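Local coordinates for DUF4442 domain-containing protein (Pseudomonas aeruginosa, PDB 1YOC) that is of unknown function but adopts a HotDog fold related to PaaI-type thioesterases, so that a role in thioester chemistry is possible though not established, at residues B[106-111]-B[127-132]; B[121-126]-B[139-144]. All blocks are in the same frame, centred on the assembly; numbering follows the deposited sequence.

Interaction 1 (B[106-111]-B[127-132])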
loop_
_atom_site.group_PDB
_atom_site.type_symbol
_atom_site.label_atom_id
_atom_site.label_comp_id
_atom_site.label_asym_id
_atom_site.label_seq_id
_atom_site.Cartn_x
_atom_site.Cartn_y
_atom_site.Cartn_z
ATOM N N ARG B 106 -3.007 8.836 12.524
ATOM C CA ARG B 106 -4.441 8.671 12.794
ATOM C C ARG B 106 -5.108 8.750 11.400
ATOM O O ARG B 106 -4.898 9.713 10.670
ATOM C CB ARG B 106 -4.942 9.827 13.684
ATOM C CG ARG B 106 -6.426 9.770 14.151
ATOM C CD ARG B 106 -6.749 10.975 15.148
ATOM N NE ARG B 106 -7.353 12.150 14.468
ATOM C CZ ARG B 106 -6.718 13.303 14.222
ATOM N NH1 ARG B 106 -5.451 13.462 14.592
ATOM N NH2 ARG B 106 -7.339 14.310 13.607
ATOM N N ALA B 107 -5.881 7.736 11.023
ATOM C CA ALA B 107 -6.532 7.768 9.723
ATOM C C ALA B 107 -8.025 7.786 9.942
ATOM O O ALA B 107 -8.556 6.986 10.706
ATOM C CB ALA B 107 -6.102 6.524 8.885
ATOM N N VAL B 108 -8.711 8.690 9.243
ATOM C CA VAL B 108 -10.140 8.843 9.401
ATOM C C VAL B 108 -10.875 8.576 8.103
ATOM O O VAL B 108 -10.535 9.142 7.057
ATOM C CB VAL B 108 -10.462 10.297 9.875
ATOM C CG1 VAL B 108 -11.983 10.495 9.947
ATOM C CG2 VAL B 108 -9.771 10.596 11.242
ATOM N N ALA B 109 -11.886 7.706 8.169
ATOM C CA ALA B 109 -12.697 7.388 6.999
ATOM C C ALA B 109 -14.098 7.887 7.348
ATOM O O ALA B 109 -14.821 7.279 8.153
ATOM C CB ALA B 109 -12.691 5.803 6.725
ATOM N N ASP B 110 -14.467 9.027 6.765
ATOM C CA ASP B 110 -15.786 9.647 7.031
ATOM C C ASP B 110 -16.790 9.139 6.004
ATOM O O ASP B 110 -16.730 9.548 4.843
ATOM C CB ASP B 110 -15.600 11.172 6.899
ATOM C CG ASP B 110 -16.900 11.961 7.055
ATOM O OD1 ASP B 110 -17.979 11.352 7.186
ATOM O OD2 ASP B 110 -16.802 13.206 7.066
ATOM N N GLY B 111 -17.704 8.255 6.420
ATOM C CA GLY B 111 -18.688 7.692 5.501
ATOM C C GLY B 111 -20.060 8.349 5.617
ATOM O O GLY B 111 -21.039 7.790 5.137
ATOM N N VAL B 127 -8.480 10.352 5.257
ATOM C CA VAL B 127 -7.422 11.341 5.425
ATOM C C VAL B 127 -6.565 10.852 6.602
ATOM O O VAL B 127 -7.096 10.402 7.620
ATOM C CB VAL B 127 -7.984 12.747 5.709
ATOM C CG1 VAL B 127 -6.834 13.748 5.889
ATOM C CG2 VAL B 127 -8.833 13.194 4.493
ATOM N N ALA B 128 -5.240 10.879 6.438
ATOM C CA ALA B 128 -4.375 10.466 7.534
ATOM C C ALA B 128 -3.670 11.717 8.041
ATOM O O ALA B 128 -3.299 12.596 7.261
ATOM C CB ALA B 128 -3.330 9.385 7.093
ATOM N N TYR B 129 -3.510 11.732 9.359
ATOM C CA TYR B 129 -2.907 12.829 10.104
ATOM C C TYR B 129 -1.755 12.393 10.999
ATOM O O TYR B 129 -1.715 11.241 11.488
ATOM C CB TYR B 129 -3.940 13.427 11.073
ATOM C CG TYR B 129 -5.212 13.925 10.464
ATOM C CD1 TYR B 129 -5.367 15.278 10.131
ATOM C CD2 TYR B 129 -6.274 13.042 10.189
ATOM C CE1 TYR B 129 -6.535 15.753 9.534
ATOM C CE2 TYR B 129 -7.460 13.509 9.583
ATOM C CZ TYR B 129 -7.579 14.868 9.261
ATOM O OH TYR B 129 -8.753 15.360 8.683
ATOM N N VAL B 130 -0.860 13.352 11.251
ATOM C CA VAL B 130 0.198 13.202 12.215
ATOM C C VAL B 130 0.122 14.516 13.027
ATOM O O VAL B 130 0.152 15.613 12.448
ATOM C CB VAL B 130 1.632 13.020 11.598
ATOM C CG1 VAL B 130 2.669 13.182 12.705
ATOM C CG2 VAL B 130 1.782 11.600 11.005
ATOM N N ASP B 131 0.005 14.401 14.350
ATOM C CA ASP B 131 -0.113 15.589 15.215
ATOM C C ASP B 131 -1.221 16.520 14.686
ATOM O O ASP B 131 -1.045 17.732 14.558
ATOM C CB ASP B 131 1.245 16.319 15.289
ATOM C CG ASP B 131 1.278 17.437 16.358
ATOM O OD1 ASP B 131 0.623 17.298 17.404
ATOM O OD2 ASP B 131 1.984 18.448 16.150
ATOM N N ASP B 132 -2.366 15.925 14.363
ATOM C CA ASP B 132 -3.541 16.649 13.870
ATOM C C ASP B 132 -3.426 17.412 12.557
ATOM O O ASP B 132 -4.328 18.162 12.186
ATOM C CB ASP B 132 -4.086 17.585 14.967
ATOM C CG ASP B 132 -4.513 16.822 16.184
ATOM O OD1 ASP B 132 -5.136 15.750 16.028
ATOM O OD2 ASP B 132 -4.203 17.263 17.292
HETATM O O HOH W 1 -7.085 17.044 13.011
#

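Interaction 2 (B[121-126]-B[139-144])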
loop_
_atom_site.group_PDB
_atom_site.type_symbol
_atom_site.label_atom_id
_atom_site.label_comp_id
_atom_site.label_asym_id
_atom_site.label_seq_id
_atom_site.Cartn_x
_atom_site.Cartn_y
_atom_site.Cartn_z
ATOM N N ASN B 121 -20.434 1.240 -7.499
ATOM C CA ASN B 121 -19.201 1.780 -6.941
ATOM C C ASN B 121 -19.447 2.831 -5.899
ATOM O O ASN B 121 -20.184 3.779 -6.147
ATOM C CB ASN B 121 -18.359 2.387 -8.071
ATOM C CG ASN B 121 -17.850 1.328 -9.009
ATOM O OD1 ASN B 121 -18.051 1.382 -10.244
ATOM N ND2 ASN B 121 -17.213 0.338 -8.435
ATOM N N LEU B 122 -18.853 2.654 -4.736
ATOM C CA LEU B 122 -18.957 3.653 -3.660
ATOM C C LEU B 122 -17.503 4.076 -3.443
ATOM O O LEU B 122 -16.608 3.213 -3.326
ATOM C CB LEU B 122 -19.504 3.037 -2.359
ATOM C CG LEU B 122 -20.833 2.268 -2.445
ATOM C CD1 LEU B 122 -21.314 1.887 -0.995
ATOM C CD2 LEU B 122 -21.871 3.126 -3.149
ATOM N N VAL B 123 -17.261 5.382 -3.392
ATOM C CA VAL B 123 -15.903 5.896 -3.218
ATOM C C VAL B 123 -15.727 6.358 -1.778
ATOM O O VAL B 123 -16.310 7.342 -1.338
ATOM C CB VAL B 123 -15.626 7.057 -4.238
ATOM C CG1 VAL B 123 -14.161 7.497 -4.164
ATOM C CG2 VAL B 123 -16.008 6.588 -5.661
ATOM N N VAL B 124 -14.915 5.616 -1.033
ATOM C CA VAL B 124 -14.691 5.920 0.374
ATOM C C VAL B 124 -13.459 6.811 0.594
ATOM O O VAL B 124 -12.334 6.476 0.191
ATOM C CB VAL B 124 -14.493 4.631 1.151
ATOM C CG1 VAL B 124 -14.300 4.951 2.625
ATOM C CG2 VAL B 124 -15.676 3.692 0.888
ATOM N N PRO B 125 -13.647 7.960 1.258
ATOM C CA PRO B 125 -12.518 8.865 1.507
ATOM C C PRO B 125 -11.797 8.569 2.819
ATOM O O PRO B 125 -12.402 8.125 3.809
ATOM C CB PRO B 125 -13.193 10.253 1.561
ATOM C CG PRO B 125 -14.482 9.925 2.306
ATOM C CD PRO B 125 -14.932 8.571 1.643
ATOM N N VAL B 126 -10.498 8.822 2.821
ATOM C CA VAL B 126 -9.701 8.646 4.029
ATOM C C VAL B 126 -8.670 9.777 4.078
ATOM O O VAL B 126 -8.068 10.137 3.056
ATOM C CB VAL B 126 -8.886 7.312 4.025
ATOM C CG1 VAL B 126 -8.092 7.195 5.326
ATOM C CG2 VAL B 126 -9.834 6.075 3.889
ATOM N N GLU B 139 -8.784 7.699 -1.722
ATOM C CA GLU B 139 -10.176 7.428 -2.072
ATOM C C GLU B 139 -10.114 5.963 -2.523
ATOM O O GLU B 139 -9.348 5.639 -3.402
ATOM C CB GLU B 139 -10.638 8.342 -3.203
ATOM C CG GLU B 139 -11.095 9.711 -2.686
ATOM C CD GLU B 139 -11.397 10.691 -3.825
ATOM O OE1 GLU B 139 -11.490 10.246 -4.999
ATOM O OE2 GLU B 139 -11.543 11.890 -3.521
ATOM N N ILE B 140 -10.860 5.078 -1.860
ATOM C CA ILE B 140 -10.877 3.668 -2.202
ATOM C C ILE B 140 -12.280 3.365 -2.752
ATOM O O ILE B 140 -13.286 3.588 -2.091
ATOM C CB ILE B 140 -10.582 2.818 -0.967
ATOM C CG1 ILE B 140 -9.167 3.140 -0.456
ATOM C CG2 ILE B 140 -10.718 1.310 -1.336
ATOM C CD1 ILE B 140 -8.833 2.522 0.941
ATOM N N THR B 141 -12.303 2.870 -3.984
ATOM C CA THR B 141 -13.538 2.545 -4.664
ATOM C C THR B 141 -13.891 1.102 -4.381
ATOM O O THR B 141 -13.118 0.188 -4.687
ATOM C CB THR B 141 -13.394 2.757 -6.178
ATOM O OG1 THR B 141 -13.100 4.149 -6.408
ATOM C CG2 THR B 141 -14.698 2.398 -6.895
ATOM N N MET B 142 -15.037 0.934 -3.737
ATOM C CA MET B 142 -15.572 -0.363 -3.376
ATOM C C MET B 142 -16.675 -0.722 -4.360
ATOM O O MET B 142 -17.570 0.104 -4.623
ATOM C CB MET B 142 -16.211 -0.301 -1.984
ATOM C CG MET B 142 -15.279 0.175 -0.897
ATOM S SD MET B 142 -13.815 -0.921 -0.757
ATOM C CE MET B 142 -13.099 -0.304 0.769
ATOM N N TYR B 143 -16.614 -1.926 -4.942
ATOM C CA TYR B 143 -17.709 -2.338 -5.831
ATOM C C TYR B 143 -18.677 -3.141 -4.938
ATOM O O TYR B 143 -18.296 -4.164 -4.353
ATOM C CB TYR B 143 -17.255 -3.236 -6.967
ATOM C CG TYR B 143 -18.439 -3.567 -7.861
ATOM C CD1 TYR B 143 -18.985 -2.594 -8.686
ATOM C CD2 TYR B 143 -19.030 -4.840 -7.857
ATOM C CE1 TYR B 143 -20.101 -2.884 -9.513
ATOM C CE2 TYR B 143 -20.151 -5.128 -8.670
ATOM C CZ TYR B 143 -20.667 -4.137 -9.499
ATOM O OH TYR B 143 -21.719 -4.382 -10.406
ATOM N N VAL B 144 -19.913 -2.659 -4.831
ATOM C CA VAL B 144 -20.883 -3.270 -3.936
ATOM C C VAL B 144 -21.970 -3.894 -4.770
ATOM O O VAL B 144 -22.476 -3.279 -5.698
ATOM C CB VAL B 144 -21.507 -2.196 -2.988
ATOM C CG1 VAL B 144 -22.605 -2.830 -2.097
ATOM C CG2 VAL B 144 -20.410 -1.561 -2.132
#

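Interaction 1 (B[106-111]-B[127-132])
R106 and Y129 form a hydrogen-bonded antiparallel pair: R106 N binds Y129 O, and Y129 N reaches back to R106 O at 2.8 Å. V108, two residues after R106, and V127, two before Y129, repeat the pattern, V108 N reaching V127 O at 2.9 Å. Between them A107 and A128 make a non-hydrogen-bonded pair, where the CA atoms close to 4.1 Å; A107 CA-H points to V127 O and A128 CA-H to R106 O. The axes of strand segments 106-110 and 127-130 run at 155° to each other. Strands 105-110 and 120-130 are consecutive in the chain and adjacent in the antiparallel sheet of the HotDog fold. A107 and A128 have small side chains on one face, where A107 also meets A69 of the long helix 63-81 that the sheet wraps. R106, V108, V127 and Y129 lie on the other face. R106 sends CG anti to its backbone N, and the chain then bends at chi3. Its guanidinium lies flat over the Y129 ring, planes 11° apart, in an off-centre cation-pi stack with CZ 4.5 Å from the ring centroid. NH2 sits over the CG and CD2 side of the ring, 3.8 Å from CD2. NH1 makes a salt bridge to D132 OD1 at 2.7 Å, the carboxylate being turned 62° from the guanidinium. A water in the guanidinium plane accepts from NH2 and donates to D132 O. V108 CG2 touches Y129 CE2 at 4.1 Å.

Interaction 2 (B[121-126]-B[139-144])
L122 and M142 exchange two backbone hydrogen bonds, as do V124 and I140, in the antiparallel hairpin of strands 120-130 and 133-146 within the HotDog sheet. The two segment axes run at 153°, and the M142 N to L122 O bond is 2.8 Å long. Side chains alternate between faces: L122, V124, I140, M142 and V144 are buried on one, with V124 and I140 both meeting A74 of helix 63-81, whereas N121, V123, E139, T141 and Y143 occupy the other. From CB outward, N121 first rests its CB on T141 CG2 at 3.8 Å; CG, placed anti to the carbonyl carbon (chi1 -68°), comes within 4.1 Å of Y143 CD1 and also nears T141 CG2; ND2 ends 3.6 Å from T141 CG2 and at the edge of the Y143 ring, near its plane. The amide and ring planes stand 62° apart. Further along this face V123 spreads its two methyls, CG1 against E139 CB at 3.7 Å and CG2 against T141 OG1. On the buried face M142 CG meets V124 CG2 at 4.0 Å; beyond the hairpin, M142 also packs on W88 and P90 of strand 86-97. L122 has W116 and I114 as further neighbours, and its CD1 lies 3.7 Å from V144 CG2.

How the interactions relate
From the N terminus, the chain reaches 106-111 first, then 121-126, 127-132 and 139-144. Interaction 1 closes a loop in which 15 residues separate 106-111 from 127-132; in the loop closed by interaction 2, 12 separate 121-126 from 139-144, most of them still strand. The segments alternate, so the two closures cross, and strand 120-130 belongs to both: its first half pairs with 139-144, its second with 106-111. Their centres lie 16 Å apart, but the contacts meet at the middle of that strand, where A109 CB packs on V126 CG2 and D110 O on P125 CG. Together they join three neighbouring strands into the part of the sheet that faces helix 63-81.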